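Local coordinates for chain length determinant protein (PDB 4E2H) that probably sets the length of the O-antigen chains of lipopolysaccharide, acting at the inner membrane through an oligomeric domain that projects into the periplasm, at residues Y28-A31 / M32-Y36; T212-N215 / L216-I219; Q140-V143 / A144-K148; K148-R151 / I152-I155. All coordinates share one frame; numbering follows the deposited sequence.

Contact 1: residues Y28-A31 / M32-Y36; sequences YNNA and MNVIY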
loop_
_atom_site.group_PDB
_atom_site.type_symbol
_atom_site.label_atom_id
_atom_site.label_comp_id
_atom_site.label_asym_id
_atom_site.label_seq_id
_atom_site.Cartn_x
_atom_site.Cartn_y
_atom_site.Cartn_z
ATOM N N TYR C 28 -4.021 1.383 14.721
ATOM C CA TYR C 28 -3.893 2.337 13.610
ATOM C C TYR C 28 -3.113 1.730 12.465
ATOM O O TYR C 28 -3.378 1.994 11.295
ATOM C CB TYR C 28 -3.184 3.611 14.059
ATOM C CG TYR C 28 -3.050 4.654 12.969
ATOM C CD1 TYR C 28 -4.108 5.500 12.662
ATOM C CD2 TYR C 28 -1.861 4.806 12.260
ATOM C CE1 TYR C 28 -3.991 6.468 11.678
ATOM C CE2 TYR C 28 -1.733 5.777 11.266
ATOM C CZ TYR C 28 -2.805 6.603 10.981
ATOM O OH TYR C 28 -2.699 7.572 10.004
ATOM N N ASN C 29 -2.114 0.942 12.818
ATOM C CA ASN C 29 -1.375 0.207 11.831
ATOM C C ASN C 29 -2.304 -0.742 11.129
ATOM O O ASN C 29 -2.179 -0.980 9.935
ATOM C CB ASN C 29 -0.292 -0.626 12.480
ATOM C CG ASN C 29 0.608 -1.229 11.462
ATOM O OD1 ASN C 29 0.717 -0.709 10.347
ATOM N ND2 ASN C 29 1.248 -2.335 11.808
ATOM N N ASN C 30 -3.219 -1.322 11.893
ATOM C CA ASN C 30 -4.167 -2.254 11.328
ATOM C C ASN C 30 -4.959 -1.579 10.219
ATOM O O ASN C 30 -5.031 -2.095 9.106
ATOM C CB ASN C 30 -5.103 -2.763 12.409
ATOM C CG ASN C 30 -6.378 -3.315 11.844
ATOM O OD1 ASN C 30 -6.377 -4.359 11.175
ATOM N ND2 ASN C 30 -7.491 -2.622 12.109
ATOM N N ALA C 31 -5.530 -0.413 10.529
ATOM C CA ALA C 31 -6.320 0.338 9.560
ATOM C C ALA C 31 -5.551 0.489 8.265
ATOM O O ALA C 31 -6.003 0.046 7.215
ATOM C CB ALA C 31 -6.687 1.704 10.093
HETATM N N MSE C 32 -4.386 1.119 8.328
HETATM C CA MSE C 32 -3.638 1.385 7.099
HETATM C C MSE C 32 -3.273 0.121 6.313
HETATM O O MSE C 32 -3.012 0.185 5.099
HETATM C CB MSE C 32 -2.406 2.216 7.398
HETATM C CG MSE C 32 -2.759 3.503 8.078
HETATM SE SE MSE C 32 -3.128 4.908 6.832
HETATM C CE MSE C 32 -4.205 6.036 7.998
ATOM N N ASN C 33 -3.243 -1.021 6.994
ATOM C CA ASN C 33 -3.046 -2.278 6.289
ATOM C C ASN C 33 -4.312 -2.699 5.515
ATOM O O ASN C 33 -4.217 -3.165 4.377
ATOM C CB ASN C 33 -2.530 -3.377 7.220
ATOM C CG ASN C 33 -1.013 -3.516 7.166
ATOM O OD1 ASN C 33 -0.471 -4.238 6.321
ATOM N ND2 ASN C 33 -0.319 -2.815 8.068
ATOM N N VAL C 34 -5.488 -2.509 6.117
ATOM C CA VAL C 34 -6.752 -2.633 5.393
ATOM C C VAL C 34 -6.800 -1.733 4.157
ATOM O O VAL C 34 -6.831 -2.213 3.021
ATOM C CB VAL C 34 -7.943 -2.239 6.277
ATOM C CG1 VAL C 34 -9.237 -2.214 5.447
ATOM C CG2 VAL C 34 -8.064 -3.186 7.434
ATOM N N ILE C 35 -6.825 -0.425 4.404
ATOM C CA ILE C 35 -6.919 0.612 3.375
ATOM C C ILE C 35 -5.955 0.460 2.167
ATOM O O ILE C 35 -6.371 0.597 1.017
ATOM C CB ILE C 35 -6.778 1.999 4.037
ATOM C CG1 ILE C 35 -8.000 2.278 4.917
ATOM C CG2 ILE C 35 -6.573 3.098 3.005
ATOM C CD1 ILE C 35 -7.770 3.380 5.966
ATOM N N TYR C 36 -4.682 0.179 2.426
ATOM C CA TYR C 36 -3.704 -0.001 1.358
ATOM C C TYR C 36 -3.221 -1.454 1.327
ATOM O O TYR C 36 -3.243 -2.152 2.343
ATOM C CB TYR C 36 -2.544 0.976 1.551
ATOM C CG TYR C 36 -3.001 2.421 1.620
ATOM C CD1 TYR C 36 -3.286 3.128 0.462
ATOM C CD2 TYR C 36 -3.164 3.075 2.840
ATOM C CE1 TYR C 36 -3.706 4.452 0.502
ATOM C CE2 TYR C 36 -3.586 4.410 2.893
ATOM C CZ TYR C 36 -3.858 5.088 1.712
ATOM O OH TYR C 36 -4.275 6.402 1.722
HETATM O O HOH W 1 2.009 -1.307 7.955
#

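Contact 2: residues T212-N215 / L216-I219; sequences TRQN and LLDI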
loop_
_atom_site.group_PDB
_atom_site.type_symbol
_atom_site.label_atom_id
_atom_site.label_comp_id
_atom_site.label_asym_id
_atom_site.label_seq_id
_atom_site.Cartn_x
_atom_site.Cartn_y
_atom_site.Cartn_z
ATOM N N THR C 212 -10.337 -8.438 -3.493
ATOM C CA THR C 212 -10.668 -7.039 -3.588
ATOM C C THR C 212 -12.042 -6.789 -2.961
ATOM O O THR C 212 -12.217 -5.847 -2.183
ATOM C CB THR C 212 -10.647 -6.598 -5.062
ATOM O OG1 THR C 212 -9.293 -6.313 -5.459
ATOM C CG2 THR C 212 -11.523 -5.388 -5.249
ATOM N N ARG C 213 -13.004 -7.658 -3.259
ATOM C CA ARG C 213 -14.382 -7.441 -2.814
ATOM C C ARG C 213 -14.524 -7.520 -1.303
ATOM O O ARG C 213 -15.304 -6.778 -0.696
ATOM C CB ARG C 213 -15.340 -8.444 -3.472
ATOM C CG ARG C 213 -16.776 -8.262 -3.016
ATOM C CD ARG C 213 -17.782 -8.655 -4.094
ATOM N NE ARG C 213 -18.673 -9.696 -3.593
ATOM C CZ ARG C 213 -18.566 -10.987 -3.900
ATOM N NH1 ARG C 213 -17.621 -11.394 -4.744
ATOM N NH2 ARG C 213 -19.414 -11.866 -3.382
ATOM N N GLN C 214 -13.788 -8.455 -0.710
ATOM C CA GLN C 214 -13.759 -8.615 0.733
ATOM C C GLN C 214 -13.029 -7.427 1.332
ATOM O O GLN C 214 -13.401 -6.930 2.393
ATOM C CB GLN C 214 -13.074 -9.931 1.111
ATOM C CG GLN C 214 -12.919 -10.159 2.603
ATOM C CD GLN C 214 -14.241 -10.148 3.351
ATOM O OE1 GLN C 214 -14.598 -9.159 3.996
ATOM N NE2 GLN C 214 -14.972 -11.256 3.276
ATOM N N ASN C 215 -12.005 -6.955 0.628
ATOM C CA ASN C 215 -11.212 -5.837 1.117
ATOM C C ASN C 215 -12.055 -4.589 1.267
ATOM O O ASN C 215 -11.825 -3.779 2.162
ATOM C CB ASN C 215 -10.033 -5.563 0.200
ATOM C CG ASN C 215 -8.939 -4.779 0.888
ATOM O OD1 ASN C 215 -9.149 -4.199 1.964
ATOM N ND2 ASN C 215 -7.753 -4.753 0.272
ATOM N N LEU C 216 -13.044 -4.440 0.393
ATOM C CA LEU C 216 -13.943 -3.301 0.482
ATOM C C LEU C 216 -14.863 -3.509 1.668
ATOM O O LEU C 216 -15.157 -2.565 2.397
ATOM C CB LEU C 216 -14.748 -3.129 -0.806
ATOM C CG LEU C 216 -15.471 -1.790 -1.012
ATOM C CD1 LEU C 216 -15.027 -1.117 -2.301
ATOM C CD2 LEU C 216 -16.983 -1.976 -1.009
ATOM N N LEU C 217 -15.304 -4.750 1.865
ATOM C CA LEU C 217 -16.132 -5.096 3.026
ATOM C C LEU C 217 -15.414 -4.691 4.318
ATOM O O LEU C 217 -15.996 -4.057 5.209
ATOM C CB LEU C 217 -16.391 -6.603 3.063
ATOM C CG LEU C 217 -17.808 -7.151 2.836
ATOM C CD1 LEU C 217 -18.484 -6.506 1.619
ATOM C CD2 LEU C 217 -17.772 -8.681 2.695
ATOM N N ASP C 218 -14.142 -5.074 4.403
ATOM C CA ASP C 218 -13.308 -4.775 5.552
ATOM C C ASP C 218 -13.196 -3.275 5.809
ATOM O O ASP C 218 -13.360 -2.830 6.946
ATOM C CB ASP C 218 -11.923 -5.418 5.394
ATOM C CG ASP C 218 -11.972 -6.946 5.511
ATOM O OD1 ASP C 218 -12.998 -7.482 6.015
ATOM O OD2 ASP C 218 -10.982 -7.605 5.112
ATOM N N ILE C 219 -12.941 -2.496 4.764
ATOM C CA ILE C 219 -12.816 -1.051 4.938
ATOM C C ILE C 219 -13.954 -0.441 5.753
ATOM O O ILE C 219 -13.702 0.386 6.644
ATOM C CB ILE C 219 -12.690 -0.304 3.609
ATOM C CG1 ILE C 219 -11.309 -0.536 3.003
ATOM C CG2 ILE C 219 -12.882 1.177 3.827
ATOM C CD1 ILE C 219 -10.867 0.581 2.084
#

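Contact 3: residues Q140-V143 / A144-K148; sequences QEVV and AQEQK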
loop_
_atom_site.group_PDB
_atom_site.type_symbol
_atom_site.label_atom_id
_atom_site.label_comp_id
_atom_site.label_asym_id
_atom_site.label_seq_id
_atom_site.Cartn_x
_atom_site.Cartn_y
_atom_site.Cartn_z
ATOM N N GLN C 140 -13.406 -4.564 -13.301
ATOM C CA GLN C 140 -13.359 -6.014 -13.409
ATOM C C GLN C 140 -14.759 -6.572 -13.640
ATOM O O GLN C 140 -14.924 -7.665 -14.181
ATOM C CB GLN C 140 -12.748 -6.613 -12.150
ATOM C CG GLN C 140 -11.298 -6.940 -12.307
ATOM C CD GLN C 140 -10.718 -7.588 -11.070
ATOM O OE1 GLN C 140 -10.994 -7.168 -9.937
ATOM N NE2 GLN C 140 -9.910 -8.626 -11.276
ATOM N N GLU C 141 -15.766 -5.820 -13.213
ATOM C CA GLU C 141 -17.142 -6.172 -13.502
ATOM C C GLU C 141 -17.387 -6.066 -15.008
ATOM O O GLU C 141 -17.939 -6.970 -15.636
ATOM C CB GLU C 141 -18.091 -5.239 -12.757
ATOM C CG GLU C 141 -18.872 -5.903 -11.652
ATOM C CD GLU C 141 -18.580 -5.303 -10.279
ATOM O OE1 GLU C 141 -18.425 -4.048 -10.195
ATOM O OE2 GLU C 141 -18.497 -6.092 -9.293
ATOM N N VAL C 142 -16.968 -4.948 -15.580
ATOM C CA VAL C 142 -17.178 -4.684 -17.000
ATOM C C VAL C 142 -16.473 -5.712 -17.886
ATOM O O VAL C 142 -17.058 -6.227 -18.844
ATOM C CB VAL C 142 -16.648 -3.308 -17.368
ATOM C CG1 VAL C 142 -16.498 -3.210 -18.888
ATOM C CG2 VAL C 142 -17.557 -2.210 -16.778
ATOM N N VAL C 143 -15.215 -6.002 -17.554
ATOM C CA VAL C 143 -14.430 -6.997 -18.267
ATOM C C VAL C 143 -15.125 -8.348 -18.332
ATOM O O VAL C 143 -15.084 -9.002 -19.375
ATOM C CB VAL C 143 -13.064 -7.218 -17.600
ATOM C CG1 VAL C 143 -12.376 -8.440 -18.176
ATOM C CG2 VAL C 143 -12.194 -5.982 -17.755
ATOM N N ALA C 144 -15.734 -8.773 -17.217
ATOM C CA ALA C 144 -16.350 -10.094 -17.148
ATOM C C ALA C 144 -17.727 -10.126 -17.805
ATOM O O ALA C 144 -18.170 -11.182 -18.257
ATOM C CB ALA C 144 -16.442 -10.580 -15.734
ATOM N N GLN C 145 -18.407 -8.984 -17.865
ATOM C CA GLN C 145 -19.721 -8.932 -18.507
ATOM C C GLN C 145 -19.581 -8.944 -20.022
ATOM O O GLN C 145 -20.458 -9.415 -20.752
ATOM C CB GLN C 145 -20.479 -7.675 -18.098
ATOM C CG GLN C 145 -21.840 -7.575 -18.760
ATOM C CD GLN C 145 -22.835 -8.563 -18.171
ATOM O OE1 GLN C 145 -22.678 -9.027 -17.037
ATOM N NE2 GLN C 145 -23.881 -8.875 -18.934
ATOM N N GLU C 146 -18.474 -8.397 -20.498
ATOM C CA GLU C 146 -18.249 -8.364 -21.926
ATOM C C GLU C 146 -17.620 -9.668 -22.368
ATOM O O GLU C 146 -17.879 -10.152 -23.459
ATOM C CB GLU C 146 -17.437 -7.138 -22.321
ATOM C CG GLU C 146 -18.161 -5.868 -21.882
ATOM C CD GLU C 146 -17.535 -4.596 -22.449
ATOM O OE1 GLU C 146 -16.331 -4.642 -22.836
ATOM O OE2 GLU C 146 -18.246 -3.551 -22.503
ATOM N N GLN C 147 -16.800 -10.253 -21.514
ATOM C CA GLN C 147 -16.358 -11.606 -21.774
ATOM C C GLN C 147 -17.584 -12.478 -22.014
ATOM O O GLN C 147 -17.667 -13.205 -23.006
ATOM C CB GLN C 147 -15.549 -12.140 -20.599
ATOM C CG GLN C 147 -14.082 -11.805 -20.682
ATOM C CD GLN C 147 -13.444 -12.333 -21.961
ATOM O OE1 GLN C 147 -13.348 -11.620 -22.965
ATOM N NE2 GLN C 147 -12.998 -13.587 -21.927
ATOM N N LYS C 148 -18.549 -12.383 -21.109
ATOM C CA LYS C 148 -19.753 -13.194 -21.209
ATOM C C LYS C 148 -20.534 -12.860 -22.476
ATOM O O LYS C 148 -20.861 -13.754 -23.256
ATOM C CB LYS C 148 -20.613 -13.031 -19.956
ATOM C CG LYS C 148 -21.975 -13.682 -20.011
ATOM C CD LYS C 148 -22.632 -13.605 -18.639
ATOM C CE LYS C 148 -24.142 -13.550 -18.765
ATOM N NZ LYS C 148 -24.765 -12.739 -17.686
#

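Contact 4: residues K148-R151 / I152-I155; sequences KDLR and IRQI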
loop_
_atom_site.group_PDB
_atom_site.type_symbol
_atom_site.label_atom_id
_atom_site.label_comp_id
_atom_site.label_asym_id
_atom_site.label_seq_id
_atom_site.Cartn_x
_atom_site.Cartn_y
_atom_site.Cartn_z
ATOM N N LYS C 148 -18.549 -12.383 -21.109
ATOM C CA LYS C 148 -19.753 -13.194 -21.209
ATOM C C LYS C 148 -20.534 -12.860 -22.476
ATOM O O LYS C 148 -20.861 -13.754 -23.256
ATOM C CB LYS C 148 -20.613 -13.031 -19.956
ATOM C CG LYS C 148 -21.975 -13.682 -20.011
ATOM C CD LYS C 148 -22.632 -13.605 -18.639
ATOM C CE LYS C 148 -24.142 -13.550 -18.765
ATOM N NZ LYS C 148 -24.765 -12.739 -17.686
ATOM N N ASP C 149 -20.799 -11.581 -22.715
ATOM C CA ASP C 149 -21.601 -11.214 -23.884
ATOM C C ASP C 149 -21.002 -11.649 -25.220
ATOM O O ASP C 149 -21.722 -12.102 -26.118
ATOM C CB ASP C 149 -21.971 -9.738 -23.860
ATOM C CG ASP C 149 -22.726 -9.382 -22.596
ATOM O OD1 ASP C 149 -23.036 -10.339 -21.847
ATOM O OD2 ASP C 149 -23.005 -8.184 -22.349
ATOM N N LEU C 150 -19.690 -11.532 -25.352
ATOM C CA LEU C 150 -19.018 -12.147 -26.499
ATOM C C LEU C 150 -19.296 -13.654 -26.581
ATOM O O LEU C 150 -19.584 -14.164 -27.647
ATOM C CB LEU C 150 -17.504 -11.918 -26.463
ATOM C CG LEU C 150 -16.721 -12.891 -27.356
ATOM C CD1 LEU C 150 -16.782 -12.450 -28.800
ATOM C CD2 LEU C 150 -15.256 -12.991 -26.898
ATOM N N ARG C 151 -19.224 -14.365 -25.462
ATOM C CA ARG C 151 -19.477 -15.793 -25.497
ATOM C C ARG C 151 -20.923 -16.009 -25.938
ATOM O O ARG C 151 -21.186 -16.908 -26.749
ATOM C CB ARG C 151 -19.170 -16.468 -24.167
ATOM C CG ARG C 151 -19.254 -17.995 -24.187
ATOM C CD ARG C 151 -18.617 -18.600 -25.466
ATOM N NE ARG C 151 -18.261 -20.010 -25.245
ATOM C CZ ARG C 151 -17.371 -20.705 -25.958
ATOM N NH1 ARG C 151 -16.733 -20.140 -26.968
ATOM N NH2 ARG C 151 -17.124 -21.977 -25.659
ATOM N N ILE C 152 -21.850 -15.155 -25.483
ATOM C CA ILE C 152 -23.251 -15.243 -25.970
ATOM C C ILE C 152 -23.430 -14.955 -27.477
ATOM O O ILE C 152 -24.267 -15.577 -28.135
ATOM C CB ILE C 152 -24.266 -14.376 -25.168
ATOM C CG1 ILE C 152 -24.769 -15.113 -23.927
ATOM C CG2 ILE C 152 -25.493 -14.074 -25.996
ATOM C CD1 ILE C 152 -24.192 -16.497 -23.721
ATOM N N ARG C 153 -22.678 -14.016 -28.039
ATOM C CA ARG C 153 -22.817 -13.786 -29.473
ATOM C C ARG C 153 -22.300 -15.021 -30.191
ATOM O O ARG C 153 -22.872 -15.444 -31.187
ATOM C CB ARG C 153 -22.134 -12.498 -29.949
ATOM C CG ARG C 153 -22.791 -11.244 -29.370
ATOM C CD ARG C 153 -22.167 -9.931 -29.869
ATOM N NE ARG C 153 -20.708 -9.889 -29.745
ATOM C CZ ARG C 153 -20.051 -9.498 -28.644
ATOM N NH1 ARG C 153 -20.726 -9.097 -27.569
ATOM N NH2 ARG C 153 -18.715 -9.497 -28.621
ATOM N N GLN C 154 -21.253 -15.634 -29.653
ATOM C CA GLN C 154 -20.721 -16.857 -30.251
ATOM C C GLN C 154 -21.788 -17.937 -30.263
ATOM O O GLN C 154 -21.986 -18.620 -31.258
ATOM C CB GLN C 154 -19.475 -17.336 -29.495
ATOM C CG GLN C 154 -18.278 -16.436 -29.737
ATOM C CD GLN C 154 -16.995 -16.979 -29.156
ATOM O OE1 GLN C 154 -16.989 -17.607 -28.077
ATOM N NE2 GLN C 154 -15.889 -16.762 -29.875
ATOM N N ILE C 155 -22.474 -18.084 -29.142
ATOM C CA ILE C 155 -23.572 -19.026 -29.046
ATOM C C ILE C 155 -24.713 -18.674 -30.014
ATOM O O ILE C 155 -25.148 -19.543 -30.763
ATOM C CB ILE C 155 -24.073 -19.177 -27.586
ATOM C CG1 ILE C 155 -23.121 -20.090 -26.808
ATOM C CG2 ILE C 155 -25.489 -19.725 -27.556
ATOM C CD1 ILE C 155 -22.815 -19.623 -25.389
#

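Contact 1: residues Y28-A31 / M32-Y36
Tyr28 swings its ring to the side of its own carbonyl carbon (chi1 -179°), and the chain of Met32, modelled as selenomethionine, bends at chi2 (-88°), which curls the side chain back over the phenol one turn earlier in the helix. CG of Met32 lies over one face of the ring, 4.0 Å from CE2 of Tyr28, while the selenium sits obliquely, 5.2 Å from the ring centroid, in a Met-aromatic contact. The terminal CE reaches on to the hydroxyl end of the ring; its 2.9 Å approach to OH of Tyr28 is too short to be taken literally. The residue suits this place because a flexible chain with a polarisable chalcogen can lie along an aromatic ring.

On another side of the helix, Asn33 grips the carbonyl of Asn29 twice. Its backbone N reaches Asn29 O at 3.1 Å, and its side-chain ND2 reaches the same Asn29 O at 3.2 Å in a nearly straight bond (169°), the two donors arriving from opposite faces of the carbonyl plane. A water donates to OD1 of Asn29 at 2.8 Å and weakly accepts from ND2 of Asn33, so it bridges the two amides, whose planes are steeply inclined. Asparagine, short and bifunctional, can serve backbone and solvent together.

Helix 26-35 ends here, Tyr36 leaving helical geometry. Tyr28 and Met32 lean on Leu46 of helix 43-65, Ile35 and Tyr36 face the long helix 97-164, and Val34 meets helix 207-219.

Contact 2: residues T212-N215 / L216-I219
Backbone hydrogen bonds hold Gln214 to Asp218 and Asn215 to Ile219 in helix 207-219: Asp218 N reaches Gln214 O at 2.8 Å, Ile219 N reaches Asn215 O at 3.1 Å, and Leu216 N and Leu217 N bond to Thr212 O and Arg213 O one turn back.

Among polar side chains, Gln214 bends at chi2 (58°), which carries its amide along the helix to the carboxylate of Asp218. The two planes lie 25° apart. The amide of Gln214 is probably modelled turned over; in the reversed orientation it may donate a hydrogen bond to Asp218.

The van der Waals contacts are modest. Leu217 crosses the Gln214 chain at about a right angle, its CD2 3.9 Å from CD of Gln214. CG1 of Ile219 lies 3.4 Å from the carbonyl O of Asn215, and the branched side chain goes on to meet Val34 of helix 26-35 and Ile126 of helix 97-164.

Charge is settled across the subunit boundary: Asp218 forms a salt bridge with Arg138 of the third subunit, and Arg213 one with Glu146 of that subunit. The chemistry thus implies a division of labour, with Leu216 and Ile219 suited to packing within the chain and the ionic Arg213 and Asp218 suited to joining subunits.

Contact 3: residues Q140-V143 / A144-K148
Glu146 runs alongside Val142, one turn on along helix 97-164. CG of Glu146 stands beside its own backbone N (chi1 -58°) and the chain then runs extended, which lays CD 4.0 Å from CG1 of Val142. The aliphatic part of the glutamate thereby packs on the valine while the carboxylate stays available at the end, where OE1 forms a salt bridge with Arg213 of the second subunit.

The backbone donors are served with differing quality. Ala144 N is shared between two acceptors, Gln140 O and Glu141 O, each 3.3 Å away and each a weak bond. Gln145 N does better, 3.0 Å from Glu141 O, and adds a weak bond to Val142 O. Glu146 N reaches Val142 O at 3.1 Å, so that this carbonyl has one sound donor and one weak one. Gln147 N bonds to Val143 O at 3.0 Å.

This turn belongs to the long helix that forms the spine of the elongated periplasmic domain, a feature of polysaccharide co-polymerases such as the Wzz proteins. Two further polar side chains find partners off the helix: OE2 of Glu141 takes a hydrogen bond with OH of Tyr209 on helix 207-219, and NZ of Lys148 reaches Arg201 O weakly. The small methyl of Ala144 suits a buried spot against Phe205. Val142 and Val143, compact and branched, pack on Gln214 and Gln211 of the second subunit.

Contact 4: residues K148-R151 / I152-I155
Arg151 and Gln154 make the direct polar contact between side chains. NH1 of Arg151 donates to OE1 of Gln154 at 2.8 Å in a fairly straight bond (163°), the acceptor side chain lying at the edge of the guanidinium, close to its plane; the amide itself is turned 49° from that plane. CD of Arg151 also comes within 3.2 Å of OE1 of Gln154. Arginine suits the place because its several N-H groups can serve different partners.

On another side of the helix, the guanidinium of Arg153 folds back, its chain bent at chi3 (-50°), a flat cationic group lying over CA of Leu150 and the carbonyl O of Asp149. NH2 of Arg153 is 3.5 Å from CB of Leu150. This exposed residue touches a crystal neighbour, and its pose may owe something to the lattice. CD1 of Ile155 lies 4.1 Å from CG of Arg151, crossing its chain.

Further out, the main chain holds these groups one turn apart, with Gln154 N on Leu150 O at 3.0 Å and Ile155 N on Arg151 O at 3.0 Å. NH2 of Arg151 hydrogen-bonds to Val178 O, which fixes the other end of its guanidinium, and Ile155 packs on Met194 and Ile195 of helix 187-195. Leu150 and Gln154 meet Leu203 and Val204 of the second subunit. Such i to i+3 and i to i+4 pairing is characteristic of an alpha helix, here part of the long helical arm of a Wzz-type domain.

How the contacts relate
Contacts 3 and 4 follow one another on helix 97-164, share Lys148, and both touch the second subunit; contacts 1 and 2 lie on two shorter helices beside that spine and touch through Val34 and Ile219. Contacts 1 and 4 are partly buried, contacts 2 and 3 are surface turns. Their chemistry follows: contact 1, its centre about 5 Å from the centre of the chain, relies on an aromatic contact and amides; contacts 2 and 3 turn charged ends toward adjoining subunits, supplying the two sides of an Arg213-Glu146 bridge between neighbouring subunits; contact 4, its centre about 37 Å from the chain's centre, mixes arginines with leucine and isoleucine.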